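Local coordinates for protein hydrolase, NUDIX family (Clostridium perfringens ATCC 13124, PDB 3F6A) that probably hydrolyses nucleoside diphosphates linked to another moiety, as Nudix-family enzymes do, with its natural substrate not established, at residues 6-12 with 99-105; 32-36 with 49-55. All blocks are in the same frame, centred on the assembly; numbering follows the deposited sequence.

Contact 1. Residues 6-12 with 99-105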
ATOM      1  N   HIS A   6      -0.798  13.875  -2.968  1.00 37.46           N
ATOM      2  CA  HIS A   6      -1.060  13.074  -4.162  1.00 33.13           C
ATOM      3  C   HIS A   6      -1.499  11.668  -3.772  1.00 29.75           C
ATOM      4  O   HIS A   6      -1.229  10.706  -4.488  1.00 27.18           O
ATOM      5  CB  HIS A   6       0.215  12.969  -4.996  1.00 32.76           C
ATOM      6  CG  HIS A   6       0.587  14.235  -5.697  1.00 33.34           C
ATOM      7  ND1 HIS A   6       1.890  14.672  -5.796  1.00 33.59           N
ATOM      8  CD2 HIS A   6      -0.167  15.137  -6.368  1.00 33.26           C
ATOM      9  CE1 HIS A   6       1.923  15.790  -6.499  1.00 32.52           C
ATOM     10  NE2 HIS A   6       0.689  16.092  -6.859  1.00 33.42           N
ATOM     11  N   PHE A   7      -2.173  11.555  -2.637  1.00 26.90           N
ATOM     12  CA  PHE A   7      -2.612  10.258  -2.139  1.00 24.84           C
ATOM     13  C   PHE A   7      -4.104  10.222  -1.862  1.00 24.10           C
ATOM     14  O   PHE A   7      -4.643  11.096  -1.177  1.00 23.88           O
ATOM     15  CB  PHE A   7      -1.833   9.915  -0.866  1.00 24.99           C
ATOM     16  CG  PHE A   7      -0.360   9.712  -1.099  1.00 25.99           C
ATOM     17  CD1 PHE A   7       0.152   8.444  -1.348  1.00 26.40           C
ATOM     18  CD2 PHE A   7       0.514  10.795  -1.096  1.00 27.23           C
ATOM     19  CE1 PHE A   7       1.514   8.259  -1.600  1.00 28.56           C
ATOM     20  CE2 PHE A   7       1.873  10.621  -1.347  1.00 26.42           C
ATOM     21  CZ  PHE A   7       2.374   9.353  -1.595  1.00 26.73           C
ATOM     22  N   THR A   8      -4.763   9.200  -2.398  1.00 21.54           N
ATOM     23  CA  THR A   8      -6.195   9.021  -2.227  1.00 18.96           C
ATOM     24  C   THR A   8      -6.479   7.563  -1.869  1.00 19.12           C
ATOM     25  O   THR A   8      -5.585   6.716  -1.925  1.00 18.21           O
ATOM     26  CB  THR A   8      -6.951   9.339  -3.535  1.00 20.52           C
ATOM     27  OG1 THR A   8      -6.665   8.325  -4.509  1.00 19.39           O
ATOM     28  CG2 THR A   8      -6.522  10.690  -4.096  1.00 21.07           C
ATOM     29  N   VAL A   9      -7.725   7.274  -1.506  1.00 17.83           N
ATOM     30  CA  VAL A   9      -8.123   5.910  -1.187  1.00 18.87           C
ATOM     31  C   VAL A   9      -9.399   5.564  -1.942  1.00 19.37           C
ATOM     32  O   VAL A   9     -10.135   6.450  -2.380  1.00 19.27           O
ATOM     33  CB  VAL A   9      -8.367   5.702   0.337  1.00 18.74           C
ATOM     34  CG1 VAL A   9      -7.102   6.014   1.110  1.00 18.52           C
ATOM     35  CG2 VAL A   9      -9.536   6.566   0.823  1.00 17.99           C
ATOM     36  N   SER A  10      -9.639   4.270  -2.107  1.00 19.82           N
ATOM     37  CA  SER A  10     -10.830   3.763  -2.777  1.00 19.98           C
ATOM     38  C   SER A  10     -11.292   2.586  -1.938  1.00 19.88           C
ATOM     39  O   SER A  10     -10.470   1.863  -1.382  1.00 19.99           O
ATOM     40  CB  SER A  10     -10.511   3.275  -4.199  1.00 19.67           C
ATOM     41  OG  SER A  10     -10.314   4.364  -5.078  1.00 27.09           O
ATOM     42  N   VAL A  11     -12.602   2.399  -1.841  1.00 19.18           N
ATOM     43  CA  VAL A  11     -13.145   1.303  -1.057  1.00 18.76           C
ATOM     44  C   VAL A  11     -14.285   0.614  -1.783  1.00 17.59           C
ATOM     45  O   VAL A  11     -15.261   1.253  -2.165  1.00 16.89           O
ATOM     46  CB  VAL A  11     -13.714   1.782   0.292  1.00 20.62           C
ATOM     47  CG1 VAL A  11     -13.788   0.613   1.259  1.00 23.45           C
ATOM     48  CG2 VAL A  11     -12.875   2.906   0.846  1.00 25.05           C
ATOM     49  N   PHE A  12     -14.148  -0.691  -1.966  1.00 17.42           N
ATOM     50  CA  PHE A  12     -15.170  -1.496  -2.595  1.00 18.55           C
ATOM     51  C   PHE A  12     -15.879  -2.169  -1.437  1.00 20.21           C
ATOM     52  O   PHE A  12     -15.304  -3.003  -0.742  1.00 20.24           O
ATOM     53  CB  PHE A  12     -14.524  -2.514  -3.532  1.00 18.94           C
ATOM     54  CG  PHE A  12     -14.043  -1.914  -4.824  1.00 18.24           C
ATOM     55  CD1 PHE A  12     -14.888  -1.849  -5.926  1.00 16.69           C
ATOM     56  CD2 PHE A  12     -12.762  -1.378  -4.926  1.00 17.83           C
ATOM     57  CE1 PHE A  12     -14.465  -1.262  -7.115  1.00 19.96           C
ATOM     58  CE2 PHE A  12     -12.329  -0.785  -6.117  1.00 18.56           C
ATOM     59  CZ  PHE A  12     -13.177  -0.726  -7.209  1.00 18.87           C
ATOM     60  N   ILE A  99      -1.840   8.709  -6.358  1.00 20.92           N
ATOM     61  CA  ILE A  99      -1.770   7.307  -6.003  1.00 22.45           C
ATOM     62  C   ILE A  99      -3.082   6.987  -5.310  1.00 21.96           C
ATOM     63  O   ILE A  99      -3.555   7.755  -4.471  1.00 22.63           O
ATOM     64  CB  ILE A  99      -0.605   7.042  -5.029  1.00 24.76           C
ATOM     65  CG1 ILE A  99       0.722   7.157  -5.778  1.00 27.51           C
ATOM     66  CG2 ILE A  99      -0.754   5.670  -4.382  1.00 25.63           C
ATOM     67  CD1 ILE A  99       1.935   7.031  -4.889  1.00 29.16           C
ATOM     68  N   ASP A 100      -3.682   5.861  -5.666  1.00 22.14           N
ATOM     69  CA  ASP A 100      -4.931   5.464  -5.046  1.00 21.26           C
ATOM     70  C   ASP A 100      -4.780   4.114  -4.365  1.00 20.18           C
ATOM     71  O   ASP A 100      -4.528   3.098  -5.025  1.00 18.41           O
ATOM     72  CB  ASP A 100      -6.050   5.397  -6.084  1.00 25.18           C
ATOM     73  CG  ASP A 100      -7.373   4.977  -5.477  1.00 29.64           C
ATOM     74  OD1 ASP A 100      -7.914   5.726  -4.638  1.00 33.74           O
ATOM     75  OD2 ASP A 100      -7.869   3.890  -5.835  1.00 35.17           O
ATOM     76  N   PHE A 101      -4.914   4.118  -3.039  1.00 17.48           N
ATOM     77  CA  PHE A 101      -4.819   2.899  -2.245  1.00 18.55           C
ATOM     78  C   PHE A 101      -6.194   2.261  -2.196  1.00 16.58           C
ATOM     79  O   PHE A 101      -7.127   2.832  -1.637  1.00 15.36           O
ATOM     80  CB  PHE A 101      -4.335   3.214  -0.825  1.00 20.31           C
ATOM     81  CG  PHE A 101      -2.890   3.630  -0.759  1.00 22.13           C
ATOM     82  CD1 PHE A 101      -1.910   2.878  -1.402  1.00 24.17           C
ATOM     83  CD2 PHE A 101      -2.505   4.762  -0.048  1.00 24.91           C
ATOM     84  CE1 PHE A 101      -0.567   3.250  -1.337  1.00 23.61           C
ATOM     85  CE2 PHE A 101      -1.169   5.137   0.022  1.00 23.74           C
ATOM     86  CZ  PHE A 101      -0.200   4.381  -0.623  1.00 23.57           C
ATOM     87  N   VAL A 102      -6.307   1.071  -2.778  1.00 17.76           N
ATOM     88  CA  VAL A 102      -7.577   0.358  -2.844  1.00 16.81           C
ATOM     89  C   VAL A 102      -7.803  -0.655  -1.735  1.00 17.49           C
ATOM     90  O   VAL A 102      -6.970  -1.522  -1.498  1.00 15.60           O
ATOM     91  CB  VAL A 102      -7.715  -0.367  -4.188  1.00 16.45           C
ATOM     92  CG1 VAL A 102      -9.084  -1.022  -4.292  1.00 18.50           C
ATOM     93  CG2 VAL A 102      -7.505   0.615  -5.314  1.00 17.23           C
ATOM     94  N   TYR A 103      -8.957  -0.547  -1.081  1.00 17.51           N
ATOM     95  CA  TYR A 103      -9.330  -1.439   0.009  1.00 18.78           C
ATOM     96  C   TYR A 103     -10.667  -2.101  -0.283  1.00 18.08           C
ATOM     97  O   TYR A 103     -11.502  -1.545  -1.000  1.00 18.76           O
ATOM     98  CB  TYR A 103      -9.463  -0.650   1.315  1.00 19.02           C
ATOM     99  CG  TYR A 103      -8.181  -0.047   1.825  1.00 19.51           C
ATOM    100  CD1 TYR A 103      -7.457  -0.663   2.844  1.00 22.75           C
ATOM    101  CD2 TYR A 103      -7.685   1.146   1.289  1.00 23.44           C
ATOM    102  CE1 TYR A 103      -6.271  -0.107   3.323  1.00 22.21           C
ATOM    103  CE2 TYR A 103      -6.500   1.710   1.763  1.00 23.63           C
ATOM    104  CZ  TYR A 103      -5.802   1.074   2.778  1.00 24.47           C
ATOM    105  OH  TYR A 103      -4.634   1.618   3.251  1.00 31.42           O
ATOM    106  N   TYR A 104     -10.867  -3.293   0.272  1.00 18.04           N
ATOM    107  CA  TYR A 104     -12.126  -4.008   0.114  1.00 17.71           C
ATOM    108  C   TYR A 104     -12.708  -4.086   1.520  1.00 18.46           C
ATOM    109  O   TYR A 104     -11.966  -4.207   2.495  1.00 19.04           O
ATOM    110  CB  TYR A 104     -11.909  -5.422  -0.450  1.00 18.93           C
ATOM    111  CG  TYR A 104     -11.310  -5.472  -1.850  1.00 16.73           C
ATOM    112  CD1 TYR A 104     -11.362  -4.367  -2.700  1.00 16.47           C
ATOM    113  CD2 TYR A 104     -10.714  -6.638  -2.326  1.00 18.73           C
ATOM    114  CE1 TYR A 104     -10.834  -4.425  -3.998  1.00 18.38           C
ATOM    115  CE2 TYR A 104     -10.184  -6.709  -3.615  1.00 19.30           C
ATOM    116  CZ  TYR A 104     -10.247  -5.598  -4.446  1.00 17.80           C
ATOM    117  OH  TYR A 104      -9.721  -5.677  -5.718  1.00 18.64           O
ATOM    118  N   ALA A 105     -14.028  -4.012   1.628  1.00 18.47           N
ATOM    119  CA  ALA A 105     -14.681  -4.055   2.932  1.00 18.62           C
ATOM    120  C   ALA A 105     -16.093  -4.614   2.843  1.00 20.12           C
ATOM    121  O   ALA A 105     -16.610  -4.867   1.762  1.00 16.65           O
ATOM    122  CB  ALA A 105     -14.727  -2.658   3.528  1.00 16.46           C
TER
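Asp100 reaches across to Thr8 and Ser10 from the neighbouring strand, a polar cluster on the central mixed sheet of the Nudix fold, where strands 7-12 and 99-105 run parallel. Its CG stands anti to the backbone N (chi1 180°), which carries the carboxylate out over the adjacent strand. Ser10 OG lies within hydrogen-bonding distance of both carboxylate oxygens, 2.6 Å from Asp100 OD2 and 2.8 Å from Asp100 OD1, with one proton to share between them. Thr8 OG1 lies 2.9 Å from Asp100 OD1, a possible hydrogen bond whose proton could also go elsewhere, its side chain crossing that of Asp100 at about a right angle. Serine and threonine suit these places because they put a hydroxyl close to the backbone, where the extended carboxylate can meet it.

Alternate residues look the opposite way. Phe7, Val9 and Val11 share a face with Ile99, Phe101 and Tyr103. Val9, Val11 and Tyr103 pack on Cys47 of helix 43-55, whereas Phe7 and Phe101 each meet their own counterpart in the second subunit. Phe7 and Ile99 run alongside each other from the same face of the sheet, with CE1 of Phe7 3.5 Å from Ile99 CD1. Phe101 crosses Phe7 at a slant, and Ile99 CG2 sits over one face of the Phe101 ring, toward the rim. Staggered backbone bonds hold the strands in register, from Ile99 N to His6 O through to Ala105 N to Phe12 O.

Back on the face with Asp100, the far end turns aromatic under helix 138-150. Phe12 and Tyr104 run alongside each other with ring planes 85° apart, and Tyr104 OH is hydrogen-bonded to Glu146 of that helix. Beta-branched Val102, which also touches Met143, offers a compact methyl to the Phe12 ring edge, CG1 of Val102 lying 3.7 Å from Phe12 CE2.

Contact 2. Residues 32-36 with 49-55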
ATOM      1  N   PRO A  32     -15.982   3.375  -7.072  1.00 17.31           N
ATOM      2  CA  PRO A  32     -16.143   2.964  -5.679  1.00 16.69           C
ATOM      3  C   PRO A  32     -16.066   4.231  -4.853  1.00 16.91           C
ATOM      4  O   PRO A  32     -15.689   5.283  -5.371  1.00 16.12           O
ATOM      5  CB  PRO A  32     -14.943   2.058  -5.450  1.00 16.10           C
ATOM      6  CG  PRO A  32     -13.895   2.666  -6.341  1.00 18.14           C
ATOM      7  CD  PRO A  32     -14.683   2.938  -7.606  1.00 17.67           C
ATOM      8  N   LEU A  33     -16.438   4.147  -3.582  1.00 16.53           N
ATOM      9  CA  LEU A  33     -16.359   5.309  -2.715  1.00 14.74           C
ATOM     10  C   LEU A  33     -14.875   5.607  -2.506  1.00 17.95           C
ATOM     11  O   LEU A  33     -14.028   4.736  -2.709  1.00 15.08           O
ATOM     12  CB  LEU A  33     -17.023   5.016  -1.364  1.00 14.76           C
ATOM     13  CG  LEU A  33     -18.446   4.451  -1.408  1.00 11.90           C
ATOM     14  CD1 LEU A  33     -19.075   4.518  -0.008  1.00 13.63           C
ATOM     15  CD2 LEU A  33     -19.272   5.252  -2.399  1.00 11.54           C
ATOM     16  N   GLY A  34     -14.562   6.832  -2.095  1.00 18.70           N
ATOM     17  CA  GLY A  34     -13.173   7.190  -1.876  1.00 20.97           C
ATOM     18  C   GLY A  34     -12.932   8.687  -1.903  1.00 20.62           C
ATOM     19  O   GLY A  34     -13.876   9.474  -1.988  1.00 22.03           O
ATOM     20  N   GLY A  35     -11.666   9.084  -1.838  1.00 19.64           N
ATOM     21  CA  GLY A  35     -11.335  10.498  -1.846  1.00 19.30           C
ATOM     22  C   GLY A  35      -9.964  10.730  -1.245  1.00 18.68           C
ATOM     23  O   GLY A  35      -9.249   9.777  -0.938  1.00 17.85           O
ATOM     24  N   HIS A  36      -9.606  11.995  -1.065  1.00 19.27           N
ATOM     25  CA  HIS A  36      -8.313  12.352  -0.503  1.00 22.71           C
ATOM     26  C   HIS A  36      -8.155  11.908   0.942  1.00 23.74           C
ATOM     27  O   HIS A  36      -9.137  11.679   1.658  1.00 23.48           O
ATOM     28  CB  HIS A  36      -8.086  13.866  -0.601  1.00 24.81           C
ATOM     29  CG  HIS A  36      -8.831  14.667   0.425  1.00 30.15           C
ATOM     30  ND1 HIS A  36     -10.180  14.512   0.664  1.00 31.57           N
ATOM     31  CD2 HIS A  36      -8.421  15.677   1.231  1.00 29.53           C
ATOM     32  CE1 HIS A  36     -10.569  15.392   1.569  1.00 29.79           C
ATOM     33  NE2 HIS A  36      -9.521  16.112   1.929  1.00 32.09           N
ATOM     34  N   ARG A  49     -14.017   7.093   6.955  1.00 20.03           N
ATOM     35  CA  ARG A  49     -14.780   8.337   6.875  1.00 20.84           C
ATOM     36  C   ARG A  49     -15.471   8.525   5.529  1.00 20.07           C
ATOM     37  O   ARG A  49     -16.631   8.944   5.478  1.00 18.32           O
ATOM     38  CB  ARG A  49     -13.901   9.556   7.178  1.00 23.20           C
ATOM     39  CG  ARG A  49     -12.567   9.588   6.483  1.00 27.06           C
ATOM     40  CD  ARG A  49     -11.921  10.955   6.683  1.00 29.26           C
ATOM     41  NE  ARG A  49     -12.496  11.934   5.782  1.00 27.53           N
ATOM     42  CZ  ARG A  49     -11.994  12.225   4.590  1.00 27.97           C
ATOM     43  NH1 ARG A  49     -10.890  11.622   4.158  1.00 23.34           N
ATOM     44  NH2 ARG A  49     -12.617  13.098   3.816  1.00 27.09           N
ATOM     45  N   GLU A  50     -14.780   8.204   4.440  1.00 19.46           N
ATOM     46  CA  GLU A  50     -15.382   8.359   3.123  1.00 21.46           C
ATOM     47  C   GLU A  50     -16.606   7.464   2.981  1.00 21.61           C
ATOM     48  O   GLU A  50     -17.593   7.849   2.354  1.00 21.12           O
ATOM     49  CB  GLU A  50     -14.362   8.056   2.023  1.00 23.65           C
ATOM     50  CG  GLU A  50     -13.261   9.105   1.920  1.00 26.30           C
ATOM     51  CD  GLU A  50     -13.758  10.447   1.395  1.00 30.46           C
ATOM     52  OE1 GLU A  50     -14.983  10.698   1.422  1.00 30.04           O
ATOM     53  OE2 GLU A  50     -12.915  11.259   0.964  1.00 31.75           O
ATOM     54  N   ALA A  51     -16.552   6.278   3.581  1.00 20.94           N
ATOM     55  CA  ALA A  51     -17.676   5.353   3.513  1.00 20.64           C
ATOM     56  C   ALA A  51     -18.876   5.974   4.230  1.00 20.38           C
ATOM     57  O   ALA A  51     -20.020   5.832   3.791  1.00 19.81           O
ATOM     58  CB  ALA A  51     -17.308   4.021   4.154  1.00 18.55           C
ATOM     59  N   LYS A  52     -18.599   6.665   5.334  1.00 20.43           N
ATOM     60  CA  LYS A  52     -19.643   7.316   6.127  1.00 20.04           C
ATOM     61  C   LYS A  52     -20.165   8.569   5.423  1.00 19.43           C
ATOM     62  O   LYS A  52     -21.368   8.813   5.377  1.00 20.97           O
ATOM     63  CB  LYS A  52     -19.086   7.699   7.504  1.00 23.79           C
ATOM     64  CG  LYS A  52     -20.150   8.004   8.558  1.00 27.69           C
ATOM     65  CD  LYS A  52     -20.962   6.754   8.897  1.00 29.55           C
ATOM     66  CE  LYS A  52     -21.855   6.969  10.105  1.00 33.44           C
ATOM     67  NZ  LYS A  52     -22.636   5.748  10.449  1.00 33.43           N
ATOM     68  N   GLU A  53     -19.257   9.362   4.869  1.00 19.02           N
ATOM     69  CA  GLU A  53     -19.649  10.590   4.192  1.00 19.82           C
ATOM     70  C   GLU A  53     -20.350  10.368   2.849  1.00 19.94           C
ATOM     71  O   GLU A  53     -21.333  11.047   2.537  1.00 20.87           O
ATOM     72  CB  GLU A  53     -18.426  11.496   3.994  1.00 17.21           C
ATOM     73  CG  GLU A  53     -17.727  11.878   5.303  1.00 18.32           C
ATOM     74  CD  GLU A  53     -16.509  12.774   5.100  1.00 22.06           C
ATOM     75  OE1 GLU A  53     -15.699  12.501   4.186  1.00 18.72           O
ATOM     76  OE2 GLU A  53     -16.353  13.755   5.867  1.00 20.88           O
ATOM     77  N   GLU A  54     -19.877   9.402   2.068  1.00 17.98           N
ATOM     78  CA  GLU A  54     -20.464   9.166   0.756  1.00 19.54           C
ATOM     79  C   GLU A  54     -21.650   8.207   0.712  1.00 19.29           C
ATOM     80  O   GLU A  54     -22.404   8.206  -0.263  1.00 18.61           O
ATOM     81  CB  GLU A  54     -19.375   8.711  -0.222  1.00 20.66           C
ATOM     82  CG  GLU A  54     -18.171   9.650  -0.213  1.00 21.71           C
ATOM     83  CD  GLU A  54     -17.177   9.392  -1.338  1.00 22.78           C
ATOM     84  OE1 GLU A  54     -16.984   8.219  -1.724  1.00 22.59           O
ATOM     85  OE2 GLU A  54     -16.573  10.370  -1.825  1.00 19.82           O
ATOM     86  N   ALA A  55     -21.832   7.406   1.759  1.00 18.93           N
ATOM     87  CA  ALA A  55     -22.944   6.464   1.773  1.00 19.43           C
ATOM     88  C   ALA A  55     -23.583   6.276   3.145  1.00 18.89           C
ATOM     89  O   ALA A  55     -24.503   5.478   3.286  1.00 18.91           O
ATOM     90  CB  ALA A  55     -22.485   5.118   1.231  1.00 17.03           C
TER
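At the edge of the Arg49 guanidinium, exactly in its plane, lies the carbonyl oxygen of His36, which takes a hydrogen bond from Arg49 NH1 at 3.1 Å. Glu50 CG sits over one face of the same group, toward the rim. Glu50 OE2 is near NH2 too, but well out of the guanidinium plane, so that attraction is one of charge alone. The His36 ring stands almost upright to the guanidinium, the planes 85° apart, with CE1 of His36 3.8 Å from Arg49 NH2. A bend at chi3 (-79°) brings the long arginine chain round to the strand end, where Glu41 also pairs with NH1; Glu53, one helical turn on, adds a salt bridge to NH2 whose hydrogen bond is weak.

The third flat group, the Glu54 carboxylate, is met from above its plane: Gly34 N gives its proton to Glu54 OE1 at 2.8 Å, and Leu33 and Glu54 pass one another head to tail, CB of Leu33 near OE1. The Nudix box, residues 35-56, begins at Gly35 near the end of this strand and runs through helix 49-55, with Arg49, Glu50, Glu53 and Glu54 on it. In relatives, glutamates of this helix commonly bind divalent metal ions, and the same use is probable here.

Glycine suits both strand positions. Gly34 and Gly35 adopt backbone angles that would press a CB against the preceding carbonyl, and the bare backbone lets the acids come close, Glu50 OE2 standing 3.3 Å from Gly35 CA. The Glu50 chain folds at chi2, which brings its CD near the Gly34 carbonyl. Beyond the acids the contact becomes apolar: Leu33 CD1 packs 3.7 Å from Ala55 CB and 3.9 Å from Ala51 CA, small alanines letting the helix lie near the leucine.

How the contacts relate
From the N terminus, segment 6-12, mostly strand, comes first and pairs with 99-105 only much later in the chain, so contact 1 closes a long loop of 86 residues. Contact 2 falls wholly within that span: 32-36 and 49-55 close a much shorter loop of 12 residues, half of it helical. The two meet in the sheet, where strand 7-15 pairs with both 30-36 and 98-106. Val11 N probably bonds to Leu33 O (2.9 Å) and Val9 N to Gly35 O (3.0 Å), joining the contacts, whose centres are about 10 Å apart. Contact 1 thus builds the sheet interior and reaches the subunit interface, while contact 2 fastens the Nudix helix to it.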